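Local coordinates for congerin-1 (PDB 1C1L), which binds beta-galactosides such as lactose as a homodimeric galectin, although its physiological role is not yet known, at residues L46-N51 with F88-S93; S41-L46 with E118-L123; I101-L104 with N108-F111. All blocks are in the same frame, centred on the assembly; numbering follows the deposited sequence.

Contact 1: L46-N51 with F88-S93; sequences LDHRFN and FEITLS. With GAL (beta-D-galactopyranose), chain B; BGC (beta-D-glucopyranose), chain C.
R49 NH2 is shared among several acceptors, donating to GAL O4 and to GAL O5, each at 3.0 Å, with weaker bonds to BGC O3 and D47 OD2. Its neighbour R49 NH1 reaches BGC O3 at 2.8 Å, so one guanidinium spans both sugars of lactose, meeting them at its edge. R49 NE completes the grip with a nearly straight salt bridge to D47 OD2 (2.8 Å, 172°). That carboxylate oxygen lies in the guanidinium plane but is itself approached from 36° above the carboxylate plane. D47 OD2 also bridges to R30, which binds GAL too, so the acid steadies two sugar-binding arginines.

The residues alternating with these point inward. With CG anti to the backbone N (chi1 171°), L46 sends CD2 tip to tip against I90, 4.0 Å from I90 CD1. The H48 ring approaches the same methyl obliquely, CE1 lying 4.2 Å from I90 CD1. The branched aliphatic chains of L46 and I90 suit this buried interface, where no hydrogen bond crosses between the segments. Strand 41-52 lies between 55-64 and 30-35 in the sugar-binding sheet, whereas 87-94 belongs to the opposing sheet beside 98-103, whose I101 packs on both L46 and I90.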
loop_
_atom_site.group_PDB
_atom_site.type_symbol
_atom_site.label_atom_id
_atom_site.label_comp_id
_atom_site.label_asym_id
_atom_site.label_seq_id
_atom_site.Cartn_x
_atom_site.Cartn_y
_atom_site.Cartn_z
ATOM N N LEU A 46 7.837 12.173 -10.395
ATOM C CA LEU A 46 9.082 12.536 -9.746
ATOM C C LEU A 46 10.111 11.557 -10.257
ATOM O O LEU A 46 10.123 10.388 -9.856
ATOM C CB LEU A 46 8.910 12.411 -8.227
ATOM C CG LEU A 46 10.176 12.548 -7.371
ATOM C CD1 LEU A 46 10.709 13.964 -7.434
ATOM C CD2 LEU A 46 9.860 12.155 -5.954
ATOM N N ASP A 47 10.960 12.010 -11.175
ATOM C CA ASP A 47 11.912 11.154 -11.849
ATOM C C ASP A 47 13.349 11.355 -11.362
ATOM O O ASP A 47 13.875 12.473 -11.396
ATOM C CB ASP A 47 11.794 11.436 -13.353
ATOM C CG ASP A 47 12.273 10.324 -14.267
ATOM O OD1 ASP A 47 12.291 9.157 -13.896
ATOM O OD2 ASP A 47 12.625 10.636 -15.390
ATOM N N HIS A 48 13.965 10.314 -10.798
ATOM C CA HIS A 48 15.367 10.357 -10.410
ATOM C C HIS A 48 16.145 9.735 -11.541
ATOM O O HIS A 48 16.027 8.538 -11.808
ATOM C CB HIS A 48 15.651 9.560 -9.121
ATOM C CG HIS A 48 15.319 10.341 -7.853
ATOM N ND1 HIS A 48 14.123 10.515 -7.334
ATOM C CD2 HIS A 48 16.197 11.021 -7.035
ATOM C CE1 HIS A 48 14.201 11.255 -6.269
ATOM N NE2 HIS A 48 15.456 11.564 -6.088
ATOM N N ARG A 49 16.894 10.566 -12.250
ATOM C CA ARG A 49 17.669 10.127 -13.394
ATOM C C ARG A 49 19.127 10.009 -13.003
ATOM O O ARG A 49 19.804 10.997 -12.685
ATOM C CB ARG A 49 17.515 11.131 -14.540
ATOM C CG ARG A 49 16.075 11.319 -14.970
ATOM C CD ARG A 49 15.972 12.339 -16.077
ATOM N NE ARG A 49 14.608 12.317 -16.558
ATOM C CZ ARG A 49 14.122 13.022 -17.569
ATOM N NH1 ARG A 49 14.890 13.863 -18.243
ATOM N NH2 ARG A 49 12.841 12.888 -17.889
ATOM N N PHE A 50 19.582 8.768 -12.996
ATOM C CA PHE A 50 20.949 8.441 -12.641
ATOM C C PHE A 50 21.856 8.638 -13.847
ATOM O O PHE A 50 22.665 9.564 -13.878
ATOM C CB PHE A 50 21.037 6.987 -12.154
ATOM C CG PHE A 50 20.296 6.787 -10.848
ATOM C CD1 PHE A 50 18.905 6.663 -10.845
ATOM C CD2 PHE A 50 21.016 6.748 -9.655
ATOM C CE1 PHE A 50 18.234 6.503 -9.638
ATOM C CE2 PHE A 50 20.334 6.587 -8.450
ATOM C CZ PHE A 50 18.947 6.465 -8.443
ATOM N N ASN A 51 21.653 7.839 -14.878
ATOM C CA ASN A 51 22.527 7.826 -16.040
ATOM C C ASN A 51 21.565 7.756 -17.198
ATOM O O ASN A 51 21.081 6.700 -17.630
ATOM C CB ASN A 51 23.433 6.594 -15.958
ATOM C CG ASN A 51 24.198 6.297 -17.241
ATOM O OD1 ASN A 51 24.388 7.175 -18.081
ATOM N ND2 ASN A 51 24.654 5.070 -17.475
ATOM N N PHE A 88 15.251 3.170 -0.629
ATOM C CA PHE A 88 14.903 4.579 -0.578
ATOM C C PHE A 88 13.524 4.693 0.062
ATOM O O PHE A 88 12.740 3.737 0.063
ATOM C CB PHE A 88 14.839 5.211 -1.999
ATOM C CG PHE A 88 13.690 4.698 -2.859
ATOM C CD1 PHE A 88 13.848 3.515 -3.585
ATOM C CD2 PHE A 88 12.454 5.368 -2.865
ATOM C CE1 PHE A 88 12.773 2.997 -4.304
ATOM C CE2 PHE A 88 11.385 4.842 -3.583
ATOM C CZ PHE A 88 11.542 3.654 -4.301
ATOM N N GLU A 89 13.234 5.879 0.583
ATOM C CA GLU A 89 11.900 6.250 1.034
ATOM C C GLU A 89 11.693 7.696 0.635
ATOM O O GLU A 89 12.607 8.535 0.790
ATOM C CB GLU A 89 11.699 6.237 2.529
ATOM C CG GLU A 89 11.418 4.848 3.033
ATOM C CD GLU A 89 11.274 4.688 4.539
ATOM O OE1 GLU A 89 11.216 5.677 5.269
ATOM O OE2 GLU A 89 11.216 3.554 4.992
ATOM N N ILE A 90 10.526 7.981 0.095
ATOM C CA ILE A 90 10.141 9.332 -0.253
ATOM C C ILE A 90 8.747 9.546 0.334
ATOM O O ILE A 90 7.847 8.723 0.132
ATOM C CB ILE A 90 10.138 9.495 -1.796
ATOM C CG1 ILE A 90 11.528 9.276 -2.383
ATOM C CG2 ILE A 90 9.639 10.902 -2.112
ATOM C CD1 ILE A 90 11.460 9.075 -3.908
ATOM N N THR A 91 8.554 10.628 1.071
ATOM C CA THR A 91 7.258 10.982 1.627
ATOM C C THR A 91 6.695 12.183 0.886
ATOM O O THR A 91 7.355 13.213 0.695
ATOM C CB THR A 91 7.367 11.338 3.112
ATOM O OG1 THR A 91 7.917 10.197 3.745
ATOM C CG2 THR A 91 6.021 11.740 3.735
ATOM N N LEU A 92 5.431 12.059 0.525
ATOM C CA LEU A 92 4.716 13.081 -0.197
ATOM C C LEU A 92 3.518 13.535 0.621
ATOM O O LEU A 92 2.827 12.728 1.252
ATOM C CB LEU A 92 4.176 12.555 -1.513
ATOM C CG LEU A 92 5.011 11.771 -2.511
ATOM C CD1 LEU A 92 4.150 11.313 -3.674
ATOM C CD2 LEU A 92 6.097 12.672 -3.059
ATOM N N SER A 93 3.283 14.827 0.618
ATOM C CA SER A 93 2.075 15.397 1.155
ATOM C C SER A 93 1.750 16.569 0.237
ATOM O O SER A 93 2.561 16.954 -0.622
ATOM C CB SER A 93 2.295 15.860 2.602
ATOM O OG SER A 93 3.363 16.780 2.798
HETATM C C1 GAL B . 10.540 13.016 -20.710
HETATM C C2 GAL B . 10.585 11.505 -20.480
HETATM C C3 GAL B . 9.354 11.043 -19.698
HETATM C C4 GAL B . 9.173 11.882 -18.420
HETATM C C5 GAL B . 9.217 13.366 -18.759
HETATM C C6 GAL B . 9.145 14.239 -17.524
HETATM O O2 GAL B . 10.623 10.848 -21.741
HETATM O O3 GAL B . 9.511 9.672 -19.368
HETATM O O4 GAL B . 10.212 11.552 -17.510
HETATM O O5 GAL B . 10.437 13.697 -19.466
HETATM O O6 GAL B . 9.130 15.599 -17.877
HETATM C C2 BGC C . 13.256 16.847 -21.841
HETATM C C3 BGC C . 13.136 15.404 -21.322
HETATM C C4 BGC C . 11.776 14.841 -21.692
HETATM C C5 BGC C . 11.570 14.953 -23.210
HETATM C C6 BGC C . 10.223 14.426 -23.658
HETATM C C1 BGC C . 12.944 16.907 -23.335
HETATM O O1 BGC C . 12.915 18.217 -23.749
HETATM O O2 BGC C . 14.577 17.318 -21.612
HETATM O O3 BGC C . 13.299 15.397 -19.916
HETATM O O4 BGC C . 11.711 13.442 -21.299
HETATM O O5 BGC C . 11.644 16.341 -23.578
HETATM O O6 BGC C . 9.153 15.125 -23.039
#

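Contact 2: S41-L46 with E118-L123; sequences SLSLHL and EFLPFL. With GAL (beta-D-galactopyranose), chain B.
S43 meets L120 in the interior of the galectin beta-sandwich, while L42 meets F122 on the outer face of the sheet that holds strands 30-35, 41-52 and 122-127. Strand 41-52 is interrupted here by a classic beta bulge: S43 and L44 both face V35 of the adjoining strand 30-35. The extra residue changes the alternation of side chains, and S43 points toward segment 118-123 at the corner.

The contact across the two segments is van der Waals in kind, with no hydrogen bond between them. L42 leaves the backbone across the direction to 118-123, but its end swings nearer, and CD2 comes within 4.4 Å of F122 CD2, inclined to the ring. A leucine suits this place because its flexible apolar side chain can reach the aromatic. L120 faces S43 with one methyl: L120 CD2 is 3.8 Å from S43 OG and 4.0 Å from S43 CB. The small serine lets the leucine methyl come close, and F99 touches both residues, so the pair is packed against the opposing sheet.

Backbone pairing carries the neighbourhood into the dimer. F122 and L123 form a parallel beta ladder with a strand of the second subunit, so the sheet runs on across the interface. F122 also packs on K8 of that subunit and L123 on its L5.

On the same outer face as L42, and opposite to S43, L44 and L46, H45 serves the sugar site. Its side chain extends away from its own amide nitrogen (chi1 168°), its ring meets that of W71 with the planes inclined at about 45°, and a hydrogen bond from ND1 to N34 OD1 fixes the ring's rotation. The other nitrogen is thereby presented to galactose: GAL O4 lies at the ring edge, near its plane, and is hydrogen-bonded to H45 NE2 at 2.7 Å.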
loop_
_atom_site.group_PDB
_atom_site.type_symbol
_atom_site.label_atom_id
_atom_site.label_comp_id
_atom_site.label_asym_id
_atom_site.label_seq_id
_atom_site.Cartn_x
_atom_site.Cartn_y
_atom_site.Cartn_z
ATOM N N SER A 41 -2.881 10.449 -16.289
ATOM C CA SER A 41 -3.262 11.724 -15.747
ATOM C C SER A 41 -2.588 11.763 -14.384
ATOM O O SER A 41 -3.041 11.195 -13.373
ATOM C CB SER A 41 -4.781 11.736 -15.704
ATOM O OG SER A 41 -5.234 13.046 -15.468
ATOM N N LEU A 42 -1.437 12.429 -14.375
ATOM C CA LEU A 42 -0.586 12.464 -13.208
ATOM C C LEU A 42 -0.401 13.866 -12.664
ATOM O O LEU A 42 -0.041 14.773 -13.433
ATOM C CB LEU A 42 0.782 11.890 -13.567
ATOM C CG LEU A 42 0.836 10.443 -14.033
ATOM C CD1 LEU A 42 2.240 10.122 -14.491
ATOM C CD2 LEU A 42 0.408 9.525 -12.898
ATOM N N SER A 43 -0.661 14.084 -11.367
ATOM C CA SER A 43 -0.362 15.365 -10.742
ATOM C C SER A 43 1.129 15.482 -10.427
ATOM O O SER A 43 1.668 16.592 -10.424
ATOM C CB SER A 43 -1.161 15.535 -9.452
ATOM O OG SER A 43 -2.508 15.834 -9.764
ATOM N N LEU A 44 1.852 14.396 -10.171
ATOM C CA LEU A 44 3.277 14.489 -9.917
ATOM C C LEU A 44 3.955 13.259 -10.477
ATOM O O LEU A 44 3.520 12.125 -10.241
ATOM C CB LEU A 44 3.562 14.599 -8.402
ATOM C CG LEU A 44 5.042 14.590 -7.978
ATOM C CD1 LEU A 44 5.752 15.831 -8.476
ATOM C CD2 LEU A 44 5.122 14.479 -6.467
ATOM N N HIS A 45 4.979 13.532 -11.284
ATOM C CA HIS A 45 5.873 12.529 -11.829
ATOM C C HIS A 45 7.200 12.971 -11.248
ATOM O O HIS A 45 7.664 14.069 -11.574
ATOM C CB HIS A 45 5.907 12.609 -13.356
ATOM C CG HIS A 45 7.020 11.812 -14.034
ATOM N ND1 HIS A 45 7.121 10.511 -14.239
ATOM C CD2 HIS A 45 8.101 12.396 -14.655
ATOM C CE1 HIS A 45 8.200 10.270 -14.939
ATOM N NE2 HIS A 45 8.784 11.410 -15.177
ATOM N N LEU A 46 7.837 12.173 -10.395
ATOM C CA LEU A 46 9.082 12.536 -9.746
ATOM C C LEU A 46 10.111 11.557 -10.257
ATOM O O LEU A 46 10.123 10.388 -9.856
ATOM C CB LEU A 46 8.910 12.411 -8.227
ATOM C CG LEU A 46 10.176 12.548 -7.371
ATOM C CD1 LEU A 46 10.709 13.964 -7.434
ATOM C CD2 LEU A 46 9.860 12.155 -5.954
ATOM N N GLU A 118 -7.442 17.529 -4.488
ATOM C CA GLU A 118 -7.574 17.353 -3.057
ATOM C C GLU A 118 -7.621 15.890 -2.648
ATOM O O GLU A 118 -7.698 15.585 -1.455
ATOM C CB GLU A 118 -8.836 18.046 -2.579
ATOM C CG GLU A 118 -8.592 19.543 -2.614
ATOM C CD GLU A 118 -9.775 20.399 -2.231
ATOM O OE1 GLU A 118 -10.853 20.236 -2.800
ATOM O OE2 GLU A 118 -9.595 21.243 -1.362
ATOM N N PHE A 119 -7.581 14.991 -3.625
ATOM C CA PHE A 119 -7.600 13.557 -3.402
ATOM C C PHE A 119 -6.866 12.939 -4.595
ATOM O O PHE A 119 -7.088 13.385 -5.735
ATOM C CB PHE A 119 -9.054 13.053 -3.338
ATOM C CG PHE A 119 -9.123 11.536 -3.268
ATOM C CD1 PHE A 119 -8.598 10.867 -2.160
ATOM C CD2 PHE A 119 -9.636 10.814 -4.348
ATOM C CE1 PHE A 119 -8.577 9.480 -2.145
ATOM C CE2 PHE A 119 -9.609 9.423 -4.323
ATOM C CZ PHE A 119 -9.080 8.758 -3.223
ATOM N N LEU A 120 -5.989 11.957 -4.378
ATOM C CA LEU A 120 -5.257 11.304 -5.462
ATOM C C LEU A 120 -5.427 9.792 -5.345
ATOM O O LEU A 120 -4.910 9.201 -4.391
ATOM C CB LEU A 120 -3.768 11.611 -5.407
ATOM C CG LEU A 120 -3.373 13.068 -5.595
ATOM C CD1 LEU A 120 -1.899 13.224 -5.305
ATOM C CD2 LEU A 120 -3.648 13.509 -7.020
ATOM N N PRO A 121 -6.164 9.130 -6.238
ATOM C CA PRO A 121 -6.492 7.703 -6.155
ATOM C C PRO A 121 -5.456 6.716 -6.663
ATOM O O PRO A 121 -5.605 5.509 -6.466
ATOM C CB PRO A 121 -7.786 7.606 -6.913
ATOM C CG PRO A 121 -7.537 8.566 -8.049
ATOM C CD PRO A 121 -6.928 9.749 -7.321
ATOM N N PHE A 122 -4.419 7.185 -7.350
ATOM C CA PHE A 122 -3.503 6.292 -8.026
ATOM C C PHE A 122 -2.034 6.561 -7.719
ATOM O O PHE A 122 -1.582 7.714 -7.675
ATOM C CB PHE A 122 -3.790 6.418 -9.522
ATOM C CG PHE A 122 -2.870 5.629 -10.434
ATOM C CD1 PHE A 122 -3.194 4.317 -10.767
ATOM C CD2 PHE A 122 -1.696 6.216 -10.925
ATOM C CE1 PHE A 122 -2.342 3.585 -11.597
ATOM C CE2 PHE A 122 -0.848 5.478 -11.748
ATOM C CZ PHE A 122 -1.175 4.167 -12.082
ATOM N N LEU A 123 -1.315 5.452 -7.566
ATOM C CA LEU A 123 0.118 5.484 -7.321
ATOM C C LEU A 123 0.822 4.423 -8.155
ATOM O O LEU A 123 0.371 3.269 -8.217
ATOM C CB LEU A 123 0.410 5.222 -5.831
ATOM C CG LEU A 123 1.869 4.939 -5.388
ATOM C CD1 LEU A 123 2.707 6.188 -5.535
ATOM C CD2 LEU A 123 1.891 4.446 -3.959
HETATM C C1 GAL B . 10.540 13.016 -20.710
HETATM C C2 GAL B . 10.585 11.505 -20.480
HETATM C C3 GAL B . 9.354 11.043 -19.698
HETATM C C4 GAL B . 9.173 11.882 -18.420
HETATM C C5 GAL B . 9.217 13.366 -18.759
HETATM C C6 GAL B . 9.145 14.239 -17.524
HETATM O O2 GAL B . 10.623 10.848 -21.741
HETATM O O3 GAL B . 9.511 9.672 -19.368
HETATM O O4 GAL B . 10.212 11.552 -17.510
HETATM O O5 GAL B . 10.437 13.697 -19.466
HETATM O O6 GAL B . 9.130 15.599 -17.877
#

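Contact 3: I101-L104 with N108-F111; sequences IDIL and NLEF
Cross-strand pairing puts D102 and N108 on one face, and their first torsions then bring carboxylate and amide side by side: D102 turns CG to the far side from its amide nitrogen (chi1 179°), whereas N108 places CG anti to its carbonyl carbon (chi1 -63°). The two side chains run the same way, with carboxylate and amide planes 67° apart. N108 ND2 stands only 3.2 Å from D102 CG, yet the angles to the carboxylate oxygens are too poor for a direct hydrogen bond. A water mediates instead. It is hydrogen-bonded to D102 OD1 at 2.8 Å and to I103 O, and it accepts a weak bond from N108 ND2 at 3.0 Å.

These residues form the non-hydrogen-bonded pair of a beta hairpin. Next to them, I101 and L109 make the hydrogen-bonded pair, in which I101 N donates to L109 O and L109 N donates to I101 O, both at 2.8 Å. I101 O additionally receives the CA-H of N108, whose CA is 3.1 Å away.

On the other face of the sheet the contacts are apolar. I101, whose beta-branching favours an extended backbone and whose aliphatic chain fills the interior, sets its CB 4.2 Å from L109 CB, while its CD1 reaches F111 CB. I103 CD1 touches L109 CD1 farther along. I101 packs on L44 and L46, and L109 on I59 and M61, all from the opposing sheet.

Strand 108-112 is an outermost strand of its sheet within the chain. The hairpin's faces differ in chemistry because one looks into the sandwich and the other out to solvent, where E110 also forms a salt bridge with K98. The pairing therefore rests on backbone hydrogen bonds and buried apolar surface, with D102 and N108 linked through one water, weakly on the amide side.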
loop_
_atom_site.group_PDB
_atom_site.type_symbol
_atom_site.label_atom_id
_atom_site.label_comp_id
_atom_site.label_asym_id
_atom_site.label_seq_id
_atom_site.Cartn_x
_atom_site.Cartn_y
_atom_site.Cartn_z
ATOM N N ILE A 101 7.708 17.257 -1.106
ATOM C CA ILE A 101 8.423 16.010 -1.335
ATOM C C ILE A 101 9.567 15.935 -0.349
ATOM O O ILE A 101 10.485 16.766 -0.344
ATOM C CB ILE A 101 8.934 15.976 -2.788
ATOM C CG1 ILE A 101 7.759 16.095 -3.761
ATOM C CG2 ILE A 101 9.697 14.671 -3.045
ATOM C CD1 ILE A 101 8.071 16.855 -5.065
ATOM N N ASP A 102 9.527 14.969 0.536
ATOM C CA ASP A 102 10.573 14.806 1.511
ATOM C C ASP A 102 11.301 13.510 1.200
ATOM O O ASP A 102 10.785 12.415 1.440
ATOM C CB ASP A 102 9.912 14.796 2.898
ATOM C CG ASP A 102 10.812 14.618 4.109
ATOM O OD1 ASP A 102 11.848 13.961 4.043
ATOM O OD2 ASP A 102 10.462 15.139 5.161
ATOM N N ILE A 103 12.532 13.619 0.698
ATOM C CA ILE A 103 13.322 12.438 0.424
ATOM C C ILE A 103 14.121 12.108 1.680
ATOM O O ILE A 103 14.757 12.968 2.301
ATOM C CB ILE A 103 14.239 12.724 -0.784
ATOM C CG1 ILE A 103 13.365 13.025 -1.991
ATOM C CG2 ILE A 103 15.145 11.526 -1.069
ATOM C CD1 ILE A 103 14.145 13.641 -3.157
ATOM N N LEU A 104 14.024 10.866 2.140
ATOM C CA LEU A 104 14.720 10.457 3.345
ATOM C C LEU A 104 16.214 10.575 3.124
ATOM O O LEU A 104 16.742 10.036 2.151
ATOM C CB LEU A 104 14.376 9.035 3.690
ATOM C CG LEU A 104 15.022 8.471 4.936
ATOM C CD1 LEU A 104 14.471 9.168 6.169
ATOM C CD2 LEU A 104 14.784 6.976 4.947
ATOM N N ASN A 108 14.198 18.357 0.618
ATOM C CA ASN A 108 12.780 18.590 0.620
ATOM C C ASN A 108 12.574 19.441 -0.611
ATOM O O ASN A 108 13.313 20.411 -0.839
ATOM C CB ASN A 108 12.352 19.350 1.862
ATOM C CG ASN A 108 12.631 18.519 3.096
ATOM O OD1 ASN A 108 13.119 19.012 4.105
ATOM N ND2 ASN A 108 12.379 17.222 3.110
ATOM N N LEU A 109 11.635 19.070 -1.463
ATOM C CA LEU A 109 11.344 19.803 -2.688
ATOM C C LEU A 109 9.874 20.179 -2.687
ATOM O O LEU A 109 9.086 19.609 -1.930
ATOM C CB LEU A 109 11.653 18.945 -3.920
ATOM C CG LEU A 109 13.089 18.444 -4.080
ATOM C CD1 LEU A 109 13.201 17.379 -5.153
ATOM C CD2 LEU A 109 13.956 19.641 -4.406
ATOM N N GLU A 110 9.467 21.173 -3.465
ATOM C CA GLU A 110 8.072 21.549 -3.610
ATOM C C GLU A 110 7.798 21.536 -5.087
ATOM O O GLU A 110 8.720 21.727 -5.885
ATOM C CB GLU A 110 7.788 22.939 -3.137
ATOM C CG GLU A 110 7.874 23.028 -1.635
ATOM C CD GLU A 110 7.810 24.435 -1.067
ATOM O OE1 GLU A 110 7.638 25.404 -1.808
ATOM O OE2 GLU A 110 7.940 24.562 0.143
ATOM N N PHE A 111 6.546 21.321 -5.438
ATOM C CA PHE A 111 6.145 21.316 -6.833
ATOM C C PHE A 111 4.716 21.839 -6.857
ATOM O O PHE A 111 3.982 21.537 -5.910
ATOM C CB PHE A 111 6.209 19.885 -7.386
ATOM C CG PHE A 111 5.903 19.786 -8.877
ATOM C CD1 PHE A 111 6.838 20.214 -9.820
ATOM C CD2 PHE A 111 4.681 19.262 -9.297
ATOM C CE1 PHE A 111 6.540 20.122 -11.185
ATOM C CE2 PHE A 111 4.391 19.174 -10.660
ATOM C CZ PHE A 111 5.320 19.603 -11.601
HETATM O O HOH W 1 14.376 15.189 3.969
#

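Contacts 1 and 2 both use strand 41-52, share L46 and lie with centres 14 Å apart; both touch the galactose through the outward residues of that strand. Contact 3 lies 9 Å from contact 1 and 15 Å from contact 2, centre to centre. Its strand 98-103 neighbours 87-94 in the sheet opposite the sugar-binding one, D102 pairing with T91 by a backbone hydrogen bond, and F111 packs on L44 of contact 2. Along the chain, contact 1 closes before contact 3 opens, and contact 2 encloses both by joining 41-46 to 118-123. One apolar interior thus underlies a sheet that carries lactose on its outer face and continues into the second subunit at strand 122-127.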